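Local coordinates for protein PA1221 (Pseudomonas aeruginosa, PDB 4DG8) that belongs to the ANL superfamily of AMP-binding enzymes, carries a phosphopantetheine attachment domain, and holds adenosine monophosphate in its pocket, at residues E44-Y55 with A225-D236. Numbering follows the deposited sequence.
Sequences EAIRDRFGSVDY and ALLNGGCCVLND
Ala-45 O accepts Cys-232 N at 2.8 Å, the first of three backbone bonds that zip strand 44-48 onto strand 231-234 in parallel. Arg-47 supplies the other two, its N giving to Cys-232 O and its O receiving Leu-234 N. These are the two central strands of a four-stranded mixed sheet within the AMP-binding enzyme family region, flanked by 51-54 and 206-209. The packing is close around buried Tyr-55, which reaches across from the start of its helix. Tyr-55 OH gives a 2.7 Å hydrogen bond to Gly-230 O, Leu-226 O lies at the ring edge, and Ala-45 CB sits over one face. Leu-226 CD2 closes in on Ala-45 CB at 3.9 Å. Nearby, a water donates to both Glu-44 O and Gly-229 O. Further along, Ile-46 CG2 meets Leu-234 CD1, on the sheet face covered by helix 88-99. With SG anti to its backbone N (chi1 -175°), Cys-231 lays the sulfur beside Glu-44 CG and Arg-47 CB. The contact loosens at the type I turn from Asp-48 to Gly-51, where Arg-49 is exposed, yet Asp-236 OD2 still accepts Arg-49 N through its syn lone pair at 2.7 Å. Asp-48 OD1 accepts Phe-50 N, an Asx turn. Asp-236 OD1 is salt-bridged to Arg-252, and Asp-48 OD2 to Arg-88. Neutral bonds and apolar packing thus join the Tyr-55, Leu-226 and Ala-45 corner, whereas carboxylates tie down the turn, their charge probably balanced by those outside arginines.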
loop_
_atom_site.group_PDB
_atom_site.type_symbol
_atom_site.label_atom_id
_atom_site.label_comp_id
_atom_site.label_asym_id
_atom_site.label_seq_id
_atom_site.Cartn_x
_atom_site.Cartn_y
_atom_site.Cartn_z
ATOM N N GLU A 44 -22.252 2.126 12.342
ATOM C CA GLU A 44 -20.978 1.711 12.923
ATOM C C GLU A 44 -19.775 2.040 12.003
ATOM O O GLU A 44 -19.672 1.553 10.875
ATOM C CB GLU A 44 -21.063 0.209 13.183
ATOM C CG GLU A 44 -19.953 -0.368 13.982
ATOM C CD GLU A 44 -20.179 -1.838 14.244
ATOM O OE1 GLU A 44 -20.750 -2.505 13.363
ATOM O OE2 GLU A 44 -19.801 -2.320 15.332
ATOM N N ALA A 45 -18.907 2.926 12.472
ATOM C CA ALA A 45 -17.720 3.348 11.725
ATOM C C ALA A 45 -16.496 2.459 11.951
ATOM O O ALA A 45 -15.659 2.298 11.071
ATOM C CB ALA A 45 -17.395 4.797 12.037
ATOM N N ILE A 46 -16.369 1.954 13.173
ATOM C CA ILE A 46 -15.222 1.148 13.574
ATOM C C ILE A 46 -15.709 0.011 14.461
ATOM O O ILE A 46 -16.427 0.244 15.422
ATOM C CB ILE A 46 -14.221 1.970 14.424
ATOM C CG1 ILE A 46 -13.676 3.185 13.671
ATOM C CG2 ILE A 46 -13.073 1.103 14.889
ATOM C CD1 ILE A 46 -12.776 4.064 14.556
ATOM N N ARG A 47 -15.281 -1.208 14.166
ATOM C CA ARG A 47 -15.538 -2.324 15.058
ATOM C C ARG A 47 -14.224 -2.924 15.526
ATOM O O ARG A 47 -13.410 -3.369 14.711
ATOM C CB ARG A 47 -16.375 -3.410 14.367
ATOM C CG ARG A 47 -16.417 -4.739 15.158
ATOM C CD ARG A 47 -17.377 -4.673 16.329
ATOM N NE ARG A 47 -18.742 -4.658 15.829
ATOM C CZ ARG A 47 -19.538 -5.719 15.776
ATOM N NH1 ARG A 47 -19.128 -6.893 16.249
ATOM N NH2 ARG A 47 -20.757 -5.595 15.268
ATOM N N ASP A 48 -14.017 -2.948 16.835
ATOM C CA ASP A 48 -12.777 -3.494 17.383
ATOM C C ASP A 48 -13.058 -4.430 18.563
ATOM O O ASP A 48 -14.223 -4.709 18.858
ATOM C CB ASP A 48 -11.799 -2.356 17.733
ATOM C CG ASP A 48 -12.316 -1.415 18.826
ATOM O OD1 ASP A 48 -13.239 -1.790 19.595
ATOM O OD2 ASP A 48 -11.752 -0.296 18.939
ATOM N N ARG A 49 -12.019 -4.939 19.231
ATOM C CA ARG A 49 -12.256 -5.883 20.336
ATOM C C ARG A 49 -13.056 -5.283 21.511
ATOM O O ARG A 49 -13.642 -6.025 22.316
ATOM C CB ARG A 49 -10.953 -6.515 20.836
ATOM C CG ARG A 49 -9.979 -5.540 21.499
ATOM C CD ARG A 49 -8.604 -6.162 21.609
ATOM N NE ARG A 49 -7.817 -5.587 22.694
ATOM C CZ ARG A 49 -7.960 -5.923 23.977
ATOM N NH1 ARG A 49 -8.874 -6.821 24.340
ATOM N NH2 ARG A 49 -7.199 -5.353 24.903
ATOM N N PHE A 50 -13.063 -3.956 21.628
ATOM C CA PHE A 50 -13.765 -3.300 22.738
ATOM C C PHE A 50 -15.238 -3.012 22.466
ATOM O O PHE A 50 -16.005 -2.724 23.389
ATOM C CB PHE A 50 -13.072 -1.982 23.132
ATOM C CG PHE A 50 -11.610 -2.138 23.428
ATOM C CD1 PHE A 50 -11.188 -2.795 24.572
ATOM C CD2 PHE A 50 -10.660 -1.637 22.561
ATOM C CE1 PHE A 50 -9.839 -2.949 24.835
ATOM C CE2 PHE A 50 -9.313 -1.786 22.823
ATOM C CZ PHE A 50 -8.901 -2.439 23.961
ATOM N N GLY A 51 -15.633 -3.029 21.205
ATOM C CA GLY A 51 -16.960 -2.538 20.899
ATOM C C GLY A 51 -17.001 -1.853 19.556
ATOM O O GLY A 51 -16.224 -2.171 18.663
ATOM N N SER A 52 -17.945 -0.932 19.404
ATOM C CA SER A 52 -18.010 -0.126 18.199
ATOM C C SER A 52 -17.920 1.378 18.479
ATOM O O SER A 52 -18.194 1.845 19.581
ATOM C CB SER A 52 -19.265 -0.459 17.398
ATOM O OG SER A 52 -20.401 -0.457 18.219
ATOM N N VAL A 53 -17.497 2.120 17.466
ATOM C CA VAL A 53 -17.538 3.571 17.503
ATOM C C VAL A 53 -18.410 3.981 16.313
ATOM O O VAL A 53 -18.202 3.484 15.206
ATOM C CB VAL A 53 -16.100 4.174 17.350
ATOM C CG1 VAL A 53 -16.151 5.662 17.084
ATOM C CG2 VAL A 53 -15.237 3.893 18.583
ATOM N N ASP A 54 -19.385 4.864 16.515
ATOM C CA ASP A 54 -20.189 5.292 15.363
ATOM C C ASP A 54 -19.637 6.564 14.698
ATOM O O ASP A 54 -18.688 7.172 15.196
ATOM C CB ASP A 54 -21.706 5.368 15.691
ATOM C CG ASP A 54 -22.080 6.520 16.634
ATOM O OD1 ASP A 54 -21.378 7.536 16.676
ATOM O OD2 ASP A 54 -23.121 6.411 17.315
ATOM N N TYR A 55 -20.230 6.952 13.575
ATOM C CA TYR A 55 -19.723 8.073 12.802
ATOM C C TYR A 55 -19.625 9.354 13.620
ATOM O O TYR A 55 -18.573 9.979 13.643
ATOM C CB TYR A 55 -20.526 8.282 11.516
ATOM C CG TYR A 55 -20.014 7.402 10.397
ATOM C CD1 TYR A 55 -20.392 6.064 10.315
ATOM C CD2 TYR A 55 -19.114 7.893 9.450
ATOM C CE1 TYR A 55 -19.904 5.237 9.303
ATOM C CE2 TYR A 55 -18.623 7.070 8.421
ATOM C CZ TYR A 55 -19.017 5.747 8.369
ATOM O OH TYR A 55 -18.550 4.928 7.376
ATOM N N ALA A 225 -14.319 1.899 3.420
ATOM C CA ALA A 225 -15.405 1.881 4.401
ATOM C C ALA A 225 -15.914 3.262 4.760
ATOM O O ALA A 225 -17.099 3.577 4.553
ATOM C CB ALA A 225 -14.950 1.185 5.683
ATOM N N LEU A 226 -15.020 4.099 5.290
ATOM C CA LEU A 226 -15.490 5.327 5.937
ATOM C C LEU A 226 -16.082 6.333 4.950
ATOM O O LEU A 226 -16.919 7.153 5.313
ATOM C CB LEU A 226 -14.371 5.989 6.755
ATOM C CG LEU A 226 -13.854 5.214 7.973
ATOM C CD1 LEU A 226 -12.681 5.955 8.581
ATOM C CD2 LEU A 226 -14.972 5.049 9.006
ATOM N N LEU A 227 -15.634 6.298 3.703
ATOM C CA LEU A 227 -16.165 7.235 2.725
ATOM C C LEU A 227 -17.471 6.718 2.103
ATOM O O LEU A 227 -18.136 7.415 1.332
ATOM C CB LEU A 227 -15.102 7.575 1.663
ATOM C CG LEU A 227 -13.847 8.217 2.258
ATOM C CD1 LEU A 227 -12.895 8.633 1.151
ATOM C CD2 LEU A 227 -14.200 9.426 3.166
ATOM N N ASN A 228 -17.800 5.461 2.395
ATOM C CA ASN A 228 -19.099 4.888 2.033
ATOM C C ASN A 228 -20.154 4.648 3.123
ATOM O O ASN A 228 -21.180 4.021 2.855
ATOM C CB ASN A 228 -18.925 3.701 1.089
ATOM C CG ASN A 228 -18.294 4.127 -0.213
ATOM O OD1 ASN A 228 -18.945 4.768 -1.047
ATOM N ND2 ASN A 228 -17.000 3.843 -0.370
ATOM N N GLY A 229 -19.885 5.084 4.352
ATOM C CA GLY A 229 -20.815 4.819 5.443
ATOM C C GLY A 229 -20.696 3.384 5.953
ATOM O O GLY A 229 -21.588 2.885 6.650
ATOM N N GLY A 230 -19.590 2.729 5.602
ATOM C CA GLY A 230 -19.316 1.358 6.023
ATOM C C GLY A 230 -18.557 1.307 7.335
ATOM O O GLY A 230 -18.468 2.309 8.053
ATOM N N CYS A 231 -18.017 0.139 7.665
ATOM C CA CYS A 231 -17.346 -0.045 8.949
ATOM C C CYS A 231 -15.924 -0.556 8.796
ATOM O O CYS A 231 -15.665 -1.498 8.049
ATOM C CB CYS A 231 -18.130 -1.012 9.849
ATOM S SG CYS A 231 -17.437 -1.184 11.521
ATOM N N CYS A 232 -15.004 0.061 9.525
ATOM C CA CYS A 232 -13.661 -0.459 9.571
ATOM C C CYS A 232 -13.668 -1.552 10.624
ATOM O O CYS A 232 -13.793 -1.280 11.821
ATOM C CB CYS A 232 -12.694 0.651 10.003
ATOM S SG CYS A 232 -12.454 1.883 8.731
ATOM N N VAL A 233 -13.475 -2.786 10.177
ATOM C CA VAL A 233 -13.414 -3.914 11.086
ATOM C C VAL A 233 -11.937 -4.198 11.287
ATOM O O VAL A 233 -11.293 -4.836 10.447
ATOM C CB VAL A 233 -14.065 -5.148 10.436
ATOM C CG1 VAL A 233 -14.088 -6.309 11.407
ATOM C CG2 VAL A 233 -15.493 -4.806 9.978
ATOM N N LEU A 234 -11.425 -3.791 12.443
ATOM C CA LEU A 234 -9.983 -3.744 12.648
ATOM C C LEU A 234 -9.512 -5.116 13.037
ATOM O O LEU A 234 -10.125 -5.754 13.897
ATOM C CB LEU A 234 -9.629 -2.773 13.780
ATOM C CG LEU A 234 -10.155 -1.338 13.724
ATOM C CD1 LEU A 234 -9.595 -0.536 14.916
ATOM C CD2 LEU A 234 -9.801 -0.671 12.405
ATOM N N ASN A 235 -8.398 -5.566 12.475
ATOM C CA ASN A 235 -7.857 -6.800 12.978
ATOM C C ASN A 235 -6.925 -6.446 14.118
ATOM O O ASN A 235 -5.748 -6.135 13.913
ATOM C CB ASN A 235 -7.043 -7.526 11.896
ATOM C CG ASN A 235 -6.249 -8.713 12.465
ATOM O OD1 ASN A 235 -6.587 -9.238 13.522
ATOM N ND2 ASN A 235 -5.189 -9.123 11.772
ATOM N N ASP A 236 -7.476 -6.547 15.325
ATOM C CA ASP A 236 -6.740 -6.498 16.590
ATOM C C ASP A 236 -6.592 -7.885 17.212
ATOM O O ASP A 236 -6.342 -8.010 18.411
ATOM C CB ASP A 236 -7.345 -5.484 17.571
ATOM C CG ASP A 236 -8.845 -5.624 17.697
ATOM O OD1 ASP A 236 -9.380 -6.678 17.262
ATOM O OD2 ASP A 236 -9.472 -4.689 18.237
HETATM O O HOH W 1 -21.649 1.271 8.966
#